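Local atomic coordinates of DyP (Bjerkandera adusta, PDB entry 3VXJ), a protein that binds heme b and, as a DyP-type peroxidase, probably uses hydrogen peroxide to oxidise dyes and phenolic compounds. Residues Ile81-Asp87 / Thr207-Ala212; Asp214-Phe220 / Glu426-Ser432; Ile239-Ser243 / Leu405-Asn409; Ala258-Gly262 / Ile390-Ile394. One frame throughout, in Å; residues are numbered along the deposited sequence.

How the contacts relate
The four contacts form two touching pairs on opposite sides of the chain's centre. Contacts 1 and 2, with centres 12 Å apart, meet through Leu85 CD1 on Phe429 CG (3.7 Å) and Arg208 NH1 on Phe217 CE2 (3.7 Å), so the loop contact packs directly on the strand pair. Contacts 3 and 4, with centres 15 Å apart, are joined by Arg259, whose NE lies 2.8 Å from Leu405 O, a probable hydrogen bond. The heme lies at contact 4, which holds Phe261 and Ile394 of its pocket; in contact 2 the side chain of Ala219 is about 8 Å from the heme. Contacts 2 and 4 do not touch, their nearest atoms being about 11 Å apart.

Contact 1 of 4, residues Ile81-Asp87 / Thr207-Ala212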
# COMPACT_ATOMS: atom_id res chain seq x y z
N ILE A 81 2.84 -27.78 -0.79
CA ILE A 81 1.65 -27.28 -0.10
C ILE A 81 0.65 -26.95 -1.19
O ILE A 81 0.70 -25.87 -1.78
CB ILE A 81 1.98 -26.03 0.77
CG1 ILE A 81 3.19 -26.26 1.69
CG2 ILE A 81 0.75 -25.58 1.56
CD1 ILE A 81 3.08 -27.42 2.67
N THR A 82 -0.25 -27.89 -1.46
CA THR A 82 -1.07 -27.85 -2.66
C THR A 82 -2.56 -27.58 -2.41
O THR A 82 -3.36 -27.55 -3.35
CB THR A 82 -0.91 -29.16 -3.46
OG1 THR A 82 -1.05 -30.26 -2.56
CG2 THR A 82 0.48 -29.22 -4.11
N ASP A 83 -2.92 -27.36 -1.15
CA ASP A 83 -4.31 -27.01 -0.82
C ASP A 83 -4.67 -25.64 -1.40
O ASP A 83 -3.93 -24.67 -1.24
CB ASP A 83 -4.54 -26.99 0.69
CG ASP A 83 -4.32 -28.34 1.35
OD1 ASP A 83 -4.57 -29.39 0.73
OD2 ASP A 83 -3.89 -28.33 2.52
N ASP A 84 -5.80 -25.59 -2.08
CA ASP A 84 -6.34 -24.34 -2.64
C ASP A 84 -6.68 -23.38 -1.50
O ASP A 84 -7.43 -23.73 -0.58
CB ASP A 84 -7.58 -24.70 -3.49
CG ASP A 84 -8.24 -23.50 -4.17
OD1 ASP A 84 -7.80 -22.35 -4.04
OD2 ASP A 84 -9.25 -23.75 -4.87
N LEU A 85 -6.09 -22.19 -1.55
CA LEU A 85 -6.33 -21.15 -0.54
C LEU A 85 -7.63 -20.36 -0.73
O LEU A 85 -8.00 -19.58 0.16
CB LEU A 85 -5.15 -20.19 -0.45
CG LEU A 85 -3.93 -20.68 0.33
CD1 LEU A 85 -2.74 -19.76 0.08
CD2 LEU A 85 -4.23 -20.72 1.82
N GLY A 86 -8.30 -20.55 -1.87
CA GLY A 86 -9.63 -19.97 -2.09
C GLY A 86 -9.67 -18.60 -2.72
O GLY A 86 -10.75 -18.04 -2.91
N ASP A 87 -8.50 -18.04 -3.07
CA ASP A 87 -8.46 -16.74 -3.72
C ASP A 87 -8.39 -16.88 -5.24
O ASP A 87 -7.65 -17.71 -5.74
CB ASP A 87 -7.27 -15.92 -3.20
CG ASP A 87 -7.28 -14.51 -3.74
OD1 ASP A 87 -7.95 -13.64 -3.13
OD2 ASP A 87 -6.64 -14.27 -4.78
N THR A 207 -13.07 -19.62 0.66
CA THR A 207 -13.00 -21.00 1.14
C THR A 207 -11.55 -21.32 1.53
O THR A 207 -10.71 -21.52 0.65
CB THR A 207 -13.51 -21.96 0.06
OG1 THR A 207 -14.86 -21.61 -0.26
CG2 THR A 207 -13.47 -23.40 0.54
N ARG A 208 -11.27 -21.35 2.83
CA ARG A 208 -9.89 -21.45 3.31
C ARG A 208 -9.59 -22.79 3.95
O ARG A 208 -10.39 -23.27 4.76
CB ARG A 208 -9.60 -20.39 4.38
CG ARG A 208 -10.10 -19.00 4.06
CD ARG A 208 -9.45 -18.45 2.83
NE ARG A 208 -9.99 -17.12 2.58
CZ ARG A 208 -9.84 -16.44 1.46
NH1 ARG A 208 -9.17 -16.96 0.43
NH2 ARG A 208 -10.39 -15.25 1.37
N PRO A 209 -8.41 -23.38 3.64
CA PRO A 209 -7.96 -24.49 4.49
C PRO A 209 -7.86 -24.02 5.94
O PRO A 209 -7.57 -22.84 6.19
CB PRO A 209 -6.58 -24.83 3.94
CG PRO A 209 -6.49 -24.16 2.60
CD PRO A 209 -7.41 -22.99 2.64
N SER A 210 -8.10 -24.91 6.89
CA SER A 210 -7.99 -24.56 8.30
C SER A 210 -6.62 -23.97 8.64
O SER A 210 -6.54 -23.06 9.46
CB SER A 210 -8.32 -25.77 9.19
OG SER A 210 -7.30 -26.75 9.12
N TRP A 211 -5.57 -24.47 8.00
CA TRP A 211 -4.22 -23.97 8.30
C TRP A 211 -3.99 -22.52 7.87
O TRP A 211 -3.03 -21.89 8.31
CB TRP A 211 -3.14 -24.89 7.73
CG TRP A 211 -3.13 -25.09 6.24
CD1 TRP A 211 -3.60 -26.18 5.56
CD2 TRP A 211 -2.56 -24.22 5.25
NE1 TRP A 211 -3.39 -26.03 4.21
CE2 TRP A 211 -2.75 -24.84 3.99
CE3 TRP A 211 -1.91 -22.98 5.30
CZ2 TRP A 211 -2.32 -24.26 2.79
CZ3 TRP A 211 -1.48 -22.40 4.11
CH2 TRP A 211 -1.69 -23.04 2.87
N ALA A 212 -4.88 -22.00 7.02
CA ALA A 212 -4.79 -20.62 6.55
C ALA A 212 -5.35 -19.59 7.54
O ALA A 212 -5.26 -18.38 7.30
CB ALA A 212 -5.46 -20.47 5.19
O HOH W 1 -10.22 -23.58 -1.06
O HOH W 2 -13.13 -19.19 -2.21
O HOH W 3 -9.78 -14.78 -1.43
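Leu85 is the main bump of this interface: its CA-to-CB bond points away from 207-212, yet its CD2 swings back into a hollow formed by Trp211, Ala212 and Pro209. CD2 lies 3.6 Å from Trp211 CH2, 3.6 Å from Ala212 CB and 4.0 Å from Pro209 CD. Ile81 adds a second knob, CG2 reaching Trp211 CZ2 at 3.6 Å, while the Pro209 ring presses against the loop backbone, its CD 3.3 Å from Asp84 O. A flat spot is needed at Gly86, whose CA comes within 3.3 Å of Thr207 O in a CA-H...O contact. A CB there would clash with that oxygen, and phi/psi of 91/2 also call for glycine; an Asx turn (Gly86 N to Asp84 OD1, 2.9 Å) shapes the bend. Phe429 of strand 420-430 also packs on Leu85, Trp211 and Ala212. Two direct hydrogen bonds flank the apolar centre: Trp211 NE1 to Asp83 OD2 and Arg208 NH1 to Leu85 O, both 2.9 Å. Arg208 NE also forms a salt bridge with Asp204. Water 1 links Asp84 O and Thr207 O, and water 2 links Gly86 O and Thr207 N. The joint is therefore specific as well as apolar: the core supplies the fit and the bonds satisfy polar groups around it, tying a loop of the DyP dimeric alpha+beta barrel domain (81-87) to one of the C-terminal peroxidase domain (207-212) that ends in a short 3-10 turn.

Contact 2 of 4, residues Asp214-Phe220 / Glu426-Ser432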
# COMPACT_ATOMS: atom_id res chain seq x y z
N ASP A 214 -5.75 -16.88 10.16
CA ASP A 214 -4.91 -15.78 10.67
C ASP A 214 -3.72 -15.44 9.79
O ASP A 214 -2.76 -14.79 10.23
CB ASP A 214 -4.49 -16.03 12.13
CG ASP A 214 -5.63 -15.87 13.10
OD1 ASP A 214 -6.53 -15.05 12.82
OD2 ASP A 214 -5.61 -16.55 14.15
N GLY A 215 -3.81 -15.87 8.53
CA GLY A 215 -2.92 -15.38 7.49
C GLY A 215 -3.54 -14.19 6.79
O GLY A 215 -4.62 -13.72 7.16
N SER A 216 -2.86 -13.68 5.77
CA SER A 216 -3.42 -12.62 4.93
C SER A 216 -2.73 -12.62 3.58
O SER A 216 -1.60 -13.11 3.44
CB SER A 216 -3.23 -11.24 5.61
OG SER A 216 -3.92 -10.21 4.89
N PHE A 217 -3.42 -12.09 2.56
CA PHE A 217 -2.80 -11.91 1.25
C PHE A 217 -2.20 -10.53 1.12
O PHE A 217 -2.87 -9.52 1.41
CB PHE A 217 -3.79 -12.13 0.11
CG PHE A 217 -4.23 -13.56 -0.04
CD1 PHE A 217 -3.45 -14.49 -0.72
CD2 PHE A 217 -5.43 -13.98 0.53
CE1 PHE A 217 -3.86 -15.82 -0.84
CE2 PHE A 217 -5.86 -15.29 0.40
CZ PHE A 217 -5.07 -16.22 -0.28
N MET A 218 -0.95 -10.49 0.68
CA MET A 218 -0.28 -9.25 0.31
C MET A 218 -0.31 -9.03 -1.19
O MET A 218 0.04 -9.92 -1.98
CB MET A 218 1.17 -9.28 0.78
CG MET A 218 1.91 -7.96 0.49
SD MET A 218 3.69 -8.08 0.29
CE MET A 218 4.18 -8.35 1.99
N ALA A 219 -0.71 -7.82 -1.59
CA ALA A 219 -0.45 -7.31 -2.93
C ALA A 219 0.78 -6.42 -2.79
O ALA A 219 0.75 -5.38 -2.12
CB ALA A 219 -1.64 -6.52 -3.44
N PHE A 220 1.88 -6.87 -3.39
CA PHE A 220 3.10 -6.09 -3.47
C PHE A 220 3.17 -5.42 -4.84
O PHE A 220 2.92 -6.06 -5.87
CB PHE A 220 4.34 -6.98 -3.27
CG PHE A 220 5.62 -6.22 -3.38
CD1 PHE A 220 6.08 -5.48 -2.31
CD2 PHE A 220 6.35 -6.20 -4.57
CE1 PHE A 220 7.24 -4.73 -2.40
CE2 PHE A 220 7.51 -5.45 -4.66
CZ PHE A 220 7.96 -4.73 -3.58
N GLU A 426 3.78 -8.83 -7.01
CA GLU A 426 3.36 -10.20 -6.83
C GLU A 426 2.28 -10.29 -5.76
O GLU A 426 2.13 -9.38 -4.93
CB GLU A 426 4.57 -11.10 -6.49
CG GLU A 426 4.30 -12.61 -6.51
CD GLU A 426 3.64 -13.07 -7.80
OE1 GLU A 426 4.36 -13.53 -8.72
OE2 GLU A 426 2.40 -12.94 -7.91
N TYR A 427 1.53 -11.38 -5.80
CA TYR A 427 0.55 -11.72 -4.78
C TYR A 427 1.14 -12.80 -3.89
O TYR A 427 1.53 -13.87 -4.39
CB TYR A 427 -0.74 -12.21 -5.45
CG TYR A 427 -1.48 -11.21 -6.32
CD1 TYR A 427 -1.65 -9.88 -5.92
CD2 TYR A 427 -2.03 -11.61 -7.54
CE1 TYR A 427 -2.34 -8.97 -6.72
CE2 TYR A 427 -2.73 -10.70 -8.34
CZ TYR A 427 -2.88 -9.39 -7.91
OH TYR A 427 -3.56 -8.50 -8.69
N PHE A 428 1.20 -12.52 -2.59
CA PHE A 428 1.77 -13.43 -1.59
C PHE A 428 0.73 -13.80 -0.55
O PHE A 428 -0.20 -13.05 -0.29
CB PHE A 428 2.97 -12.79 -0.86
CG PHE A 428 4.12 -12.45 -1.76
CD1 PHE A 428 4.99 -13.44 -2.21
CD2 PHE A 428 4.33 -11.13 -2.16
CE1 PHE A 428 6.05 -13.13 -3.05
CE2 PHE A 428 5.40 -10.81 -2.99
CZ PHE A 428 6.26 -11.80 -3.43
N PHE A 429 0.92 -14.97 0.05
CA PHE A 429 0.16 -15.32 1.25
C PHE A 429 1.11 -15.38 2.44
O PHE A 429 2.12 -16.09 2.40
CB PHE A 429 -0.57 -16.66 1.07
CG PHE A 429 -1.36 -17.07 2.27
CD1 PHE A 429 -2.51 -16.38 2.62
CD2 PHE A 429 -0.91 -18.09 3.10
CE1 PHE A 429 -3.25 -16.74 3.75
CE2 PHE A 429 -1.64 -18.47 4.24
CZ PHE A 429 -2.80 -17.78 4.57
N LEU A 430 0.75 -14.65 3.50
CA LEU A 430 1.50 -14.70 4.76
C LEU A 430 0.74 -15.56 5.75
O LEU A 430 -0.30 -15.15 6.25
CB LEU A 430 1.69 -13.29 5.34
CG LEU A 430 2.80 -12.42 4.74
CD1 LEU A 430 2.46 -11.97 3.33
CD2 LEU A 430 3.04 -11.23 5.64
N PRO A 431 1.27 -16.77 6.04
CA PRO A 431 0.56 -17.63 6.98
C PRO A 431 0.69 -17.14 8.42
O PRO A 431 1.50 -16.24 8.73
CB PRO A 431 1.29 -18.97 6.82
CG PRO A 431 2.02 -18.89 5.50
CD PRO A 431 2.40 -17.45 5.40
N SER A 432 -0.11 -17.72 9.31
CA SER A 432 0.13 -17.54 10.74
C SER A 432 1.51 -18.09 11.11
O SER A 432 2.12 -18.88 10.37
CB SER A 432 -0.95 -18.24 11.56
OG SER A 432 -0.79 -19.65 11.49
O HOH W 4 -0.10 -14.11 10.07
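Glu426, within strand 420-430, pairs with Phe220 through N to Phe220 O (3.1 Å) and O to Phe220 N (3.0 Å). Tyr427 follows as a non-hydrogen-bonded partner of Ala219, its CE1 4.2 Å from Ala219 CB; its hydroxyl is hydrogen-bonded to Asp97. Phe428 then exchanges two bonds with Met218 (N to Met218 O 2.9 Å, O from Met218 N 2.8 Å), and Met218 SD makes an oblique Met-aromatic contact, 5.2 Å from the ring centroid. Phe429 turns its ring edge to the face of Phe217, centroids 5.1 Å apart and planes at 56°. Leu430 closes the ladder with Ser216 (N to Ser216 O 2.8 Å, O from Ser216 N 3.0 Å). Water 4 bridges Pro431 O and Asp214 O, and Ser432 N-caps helix 433-440. The axes cross at 154°, near antiparallel; inner strand 216-225 and edge strand 420-430 are first and last in chain order of a four-stranded antiparallel sheet of order 2-3-1-4, the ferredoxin-like topology of the dimeric alpha+beta barrel clan.

Contact 3 of 4, residues Ile239-Ser243 / Leu405-Asn409; sequences IPANS and LDPLN
Ile239 (chi1 m, chi2 t) lies over the start of 405-409, its CD1 3.3 Å from Leu405 O and its CG2 3.9 Å from Asp406 OD1 and 4.3 Å from Pro407 CD. The partner is a type I beta turn from Asp406 to Asn409, closed by Asn409 N to Asp406 O at 3.0 Å. Within it Asp406, with chi1 trans, makes an Asx turn by accepting Leu408 N on OD1 at 2.9 Å. Leu405 (-66/-32) and Asp406 (-93/111) lead into the central positions, Pro407 (-63/-20) and Leu408 (-98/-4). Segment 239-243 is extended at Ile239 (-72/125), bends at Pro240 (-69/-30), then runs as the short strand Ala241 (-160/156) and Asn242 (-131/-170). The CA 239-to-243 and CA 405-to-408 directions are 48° apart. Nearest CA pairs are Ile239 with Asp406 at 6.2 Å and Asn242 with Leu408 at 6.3 Å. Leu408 (m, t) points toward the strand and sets CD1 3.8 Å from Ala241 CB, with CD2 4.0 Å from Ser243 N. Pro407 CG stands 4.1 Å from Asn242 CB. Phe255 of helix 249-261 packs on Ile239, Asn242 and Pro407, so the contact joins the region before that helix to the loop between strands 401-403 and 413-415. No direct hydrogen bond crosses; water 5 sits between, 2.7 Å from Ala241 O and 2.9 Å from Asp406 OD1.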
# COMPACT_ATOMS: atom_id res chain seq x y z
N ILE A 239 -3.94 25.85 -9.93
CA ILE A 239 -5.30 26.36 -9.82
C ILE A 239 -5.25 27.87 -9.55
O ILE A 239 -4.57 28.29 -8.62
CB ILE A 239 -6.08 25.58 -8.75
CG1 ILE A 239 -6.24 24.13 -9.20
CG2 ILE A 239 -7.43 26.23 -8.48
CD1 ILE A 239 -6.75 23.18 -8.17
N PRO A 240 -5.93 28.68 -10.38
CA PRO A 240 -5.78 30.13 -10.22
C PRO A 240 -6.40 30.71 -8.95
O PRO A 240 -5.91 31.70 -8.44
CB PRO A 240 -6.48 30.72 -11.46
CG PRO A 240 -7.32 29.66 -11.99
CD PRO A 240 -6.72 28.34 -11.58
N ALA A 241 -7.47 30.09 -8.45
CA ALA A 241 -8.21 30.62 -7.30
C ALA A 241 -9.04 29.51 -6.67
O ALA A 241 -9.39 28.54 -7.33
CB ALA A 241 -9.14 31.75 -7.72
N ASN A 242 -9.35 29.67 -5.39
CA ASN A 242 -10.38 28.84 -4.80
C ASN A 242 -11.36 29.73 -4.06
O ASN A 242 -11.30 30.95 -4.21
CB ASN A 242 -9.79 27.68 -3.97
CG ASN A 242 -9.01 28.14 -2.76
OD1 ASN A 242 -9.26 29.20 -2.17
ND2 ASN A 242 -8.06 27.30 -2.34
N SER A 243 -12.25 29.14 -3.28
CA SER A 243 -13.31 29.90 -2.62
C SER A 243 -12.78 31.05 -1.78
O SER A 243 -13.41 32.10 -1.68
CB SER A 243 -14.18 28.99 -1.74
OG SER A 243 -14.82 27.98 -2.50
N LEU A 405 -11.01 18.91 -10.64
CA LEU A 405 -9.84 19.31 -9.85
C LEU A 405 -9.84 20.80 -9.50
O LEU A 405 -9.33 21.19 -8.45
CB LEU A 405 -8.53 18.92 -10.54
CG LEU A 405 -8.27 17.43 -10.83
CD1 LEU A 405 -6.85 17.25 -11.37
CD2 LEU A 405 -8.51 16.54 -9.61
N ASP A 406 -10.40 21.63 -10.37
CA ASP A 406 -10.56 23.05 -10.07
C ASP A 406 -11.94 23.26 -9.45
O ASP A 406 -12.96 23.15 -10.15
CB ASP A 406 -10.38 23.89 -11.34
CG ASP A 406 -10.39 25.38 -11.07
OD1 ASP A 406 -10.94 25.80 -10.03
OD2 ASP A 406 -9.88 26.15 -11.90
N PRO A 407 -11.98 23.60 -8.15
CA PRO A 407 -13.27 23.73 -7.49
C PRO A 407 -14.16 24.83 -8.05
O PRO A 407 -15.37 24.80 -7.85
CB PRO A 407 -12.89 24.04 -6.04
CG PRO A 407 -11.55 24.74 -6.15
CD PRO A 407 -10.86 24.00 -7.28
N LEU A 408 -13.56 25.80 -8.75
CA LEU A 408 -14.33 26.92 -9.32
C LEU A 408 -14.66 26.70 -10.79
O LEU A 408 -15.35 27.51 -11.40
CB LEU A 408 -13.59 28.26 -9.12
CG LEU A 408 -13.16 28.62 -7.69
CD1 LEU A 408 -12.58 30.04 -7.63
CD2 LEU A 408 -14.31 28.47 -6.68
N ASN A 409 -14.15 25.60 -11.35
CA ASN A 409 -14.45 25.21 -12.73
C ASN A 409 -14.52 23.69 -12.82
O ASN A 409 -13.66 23.05 -13.41
CB ASN A 409 -13.37 25.73 -13.70
CG ASN A 409 -13.21 27.24 -13.67
OD1 ASN A 409 -12.25 27.76 -13.08
ND2 ASN A 409 -14.13 27.95 -14.30
O HOH W 5 -9.89 28.53 -10.01

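Contact 4 of 4, residues Ala258-Gly262 / Ile390-Ile394. With HEM (protoporphyrin IX containing Fe), chain B.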
# COMPACT_ATOMS: atom_id res chain seq x y z
N ALA A 258 -2.93 18.72 -3.72
CA ALA A 258 -3.87 18.30 -2.68
C ALA A 258 -5.21 17.83 -3.25
O ALA A 258 -5.82 16.90 -2.71
CB ALA A 258 -4.08 19.43 -1.65
N ARG A 259 -5.66 18.46 -4.33
CA ARG A 259 -6.90 18.08 -5.00
C ARG A 259 -6.77 16.70 -5.65
O ARG A 259 -7.74 15.93 -5.70
CB ARG A 259 -7.28 19.14 -6.04
CG ARG A 259 -7.63 20.50 -5.44
CD ARG A 259 -8.99 20.49 -4.79
NE ARG A 259 -10.05 20.48 -5.79
CZ ARG A 259 -11.34 20.50 -5.49
NH1 ARG A 259 -11.74 20.53 -4.22
NH2 ARG A 259 -12.24 20.49 -6.45
N MET A 260 -5.58 16.40 -6.17
CA MET A 260 -5.33 15.10 -6.78
C MET A 260 -5.34 13.98 -5.74
O MET A 260 -5.85 12.89 -6.01
CB MET A 260 -4.01 15.12 -7.55
CG MET A 260 -4.06 16.02 -8.77
SD MET A 260 -2.44 16.52 -9.41
CE MET A 260 -1.95 15.02 -10.23
N PHE A 261 -4.79 14.26 -4.56
CA PHE A 261 -4.71 13.23 -3.52
C PHE A 261 -5.95 13.13 -2.64
O PHE A 261 -6.30 12.03 -2.17
CB PHE A 261 -3.48 13.41 -2.64
CG PHE A 261 -2.27 12.69 -3.16
CD1 PHE A 261 -2.12 11.32 -2.92
CD2 PHE A 261 -1.31 13.35 -3.90
CE1 PHE A 261 -1.03 10.63 -3.42
CE2 PHE A 261 -0.20 12.66 -4.40
CZ PHE A 261 -0.06 11.31 -4.16
N GLY A 262 -6.59 14.28 -2.40
CA GLY A 262 -7.63 14.39 -1.38
C GLY A 262 -7.11 14.76 -0.00
O GLY A 262 -7.89 14.87 0.95
N ILE A 390 -10.60 9.34 -14.17
CA ILE A 390 -9.57 8.39 -13.78
C ILE A 390 -8.74 8.97 -12.63
O ILE A 390 -8.32 10.12 -12.69
CB ILE A 390 -8.67 8.06 -15.00
CG1 ILE A 390 -9.52 7.59 -16.19
CG2 ILE A 390 -7.56 7.08 -14.62
CD1 ILE A 390 -10.53 6.48 -15.83
N GLU A 391 -8.52 8.17 -11.59
CA GLU A 391 -7.78 8.63 -10.43
C GLU A 391 -6.38 9.09 -10.89
O GLU A 391 -5.65 8.31 -11.52
CB GLU A 391 -7.71 7.49 -9.42
CG GLU A 391 -7.39 7.93 -8.00
CD GLU A 391 -5.94 8.30 -7.82
OE1 GLU A 391 -5.11 7.36 -7.71
OE2 GLU A 391 -5.63 9.52 -7.78
N PRO A 392 -6.02 10.36 -10.62
CA PRO A 392 -4.79 10.90 -11.22
C PRO A 392 -3.47 10.31 -10.72
O PRO A 392 -2.48 10.41 -11.45
CB PRO A 392 -4.86 12.40 -10.88
CG PRO A 392 -5.76 12.47 -9.67
CD PRO A 392 -6.79 11.39 -9.91
N ILE A 393 -3.43 9.74 -9.52
CA ILE A 393 -2.19 9.19 -8.99
C ILE A 393 -1.91 7.78 -9.52
O ILE A 393 -0.85 7.54 -10.09
CB ILE A 393 -2.15 9.27 -7.44
CG1 ILE A 393 -2.42 10.72 -6.97
CG2 ILE A 393 -0.83 8.74 -6.88
CD1 ILE A 393 -1.55 11.81 -7.64
N ILE A 394 -2.86 6.85 -9.34
CA ILE A 394 -2.62 5.46 -9.77
C ILE A 394 -3.65 4.88 -10.74
O ILE A 394 -3.55 3.72 -11.10
CB ILE A 394 -2.31 4.47 -8.58
CG1 ILE A 394 -3.28 4.63 -7.42
CG2 ILE A 394 -0.86 4.64 -8.11
CD1 ILE A 394 -4.63 3.97 -7.65
CHA HEM B . -4.04 6.65 0.94
CHB HEM B . -0.12 7.74 -1.67
CHC HEM B . -0.79 3.81 -4.41
CHD HEM B . -4.70 2.68 -1.80
C1A HEM B . -2.94 7.30 0.45
C2A HEM B . -2.44 8.57 0.94
C3A HEM B . -1.35 8.87 0.20
C4A HEM B . -1.13 7.80 -0.74
CMA HEM B . -0.45 10.12 0.33
CAA HEM B . -3.10 9.41 2.04
CBA HEM B . -2.65 9.09 3.47
CGA HEM B . -3.19 7.78 4.00
O1A HEM B . -4.40 7.66 4.28
O2A HEM B . -2.37 6.84 4.18
C1B HEM B . 0.06 6.77 -2.63
C2B HEM B . 1.13 6.72 -3.61
C3B HEM B . 0.94 5.63 -4.37
C4B HEM B . -0.24 4.95 -3.87
CMB HEM B . 2.24 7.79 -3.72
CAB HEM B . 1.81 5.11 -5.53
CBB HEM B . 3.10 5.43 -5.66
C1C HEM B . -1.93 3.20 -3.97
C2C HEM B . -2.55 2.03 -4.57
C3C HEM B . -3.64 1.72 -3.86
C4C HEM B . -3.74 2.69 -2.78
CMC HEM B . -1.99 1.30 -5.81
CAC HEM B . -4.65 0.56 -4.06
CBC HEM B . -5.02 0.16 -5.29
C1D HEM B . -4.83 3.60 -0.80
C2D HEM B . -5.79 3.49 0.27
C3D HEM B . -5.60 4.72 1.11
C4D HEM B . -4.53 5.46 0.48
CMD HEM B . -6.83 2.39 0.54
CAD HEM B . -6.42 5.06 2.35
CBD HEM B . -7.73 5.69 1.88
CGD HEM B . -8.63 6.03 3.03
O1D HEM B . -9.10 7.20 3.09
O2D HEM B . -8.90 5.15 3.88
NA HEM B . -2.14 6.88 -0.58
NB HEM B . -0.79 5.68 -2.84
NC HEM B . -2.71 3.59 -2.90
ND HEM B . -4.07 4.76 -0.63
FE HEM B . -2.46 5.26 -1.79
O HOH W 6 -1.33 4.28 -0.48
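Ala258 and Arg259 belong to the last turn of helix 249-261, which meets an irregular loop at the proximal heme pocket of this DyP-type peroxidase, the side of His308, opposite water 6. Ala258 O accepts Gly262 N at 2.7 Å, and Arg259 sends its guanidinium elsewhere, NE bonding to Leu405 O. Met260 makes the first real contact: its CB lies 3.8 Å from Pro392 CG and 4.1 Å from Ile393 CD1, with the CA atoms of Met260 and Pro392 6.1 Å apart. Phe261 comes next, its ring covered by Ile393; Ile393 CG1 stands 3.8 Å from the ring centroid and 13° off the normal, a CH-pi contact over the face, while Ile393 CD1 is 3.6 Å from Phe261 CE2. Gly262, the first residue past the helix, has phi/psi 89/1, where a CB would be jammed against Phe261 O. The loop is held in shape by Glu391, whose OE2 accepts Ile393 N and OE1 Ile394 N, each at 2.8 Å. Glu391 OE1 is also hydrogen-bonded to ND1 of His308, the axial heme ligand. The apolar packing thus places two walls of the pocket: Ile394 CG2 lies 3.7 Å from HEM CAB, and the edge of Phe261 brings CE1 to 3.5 Å from HEM CHB.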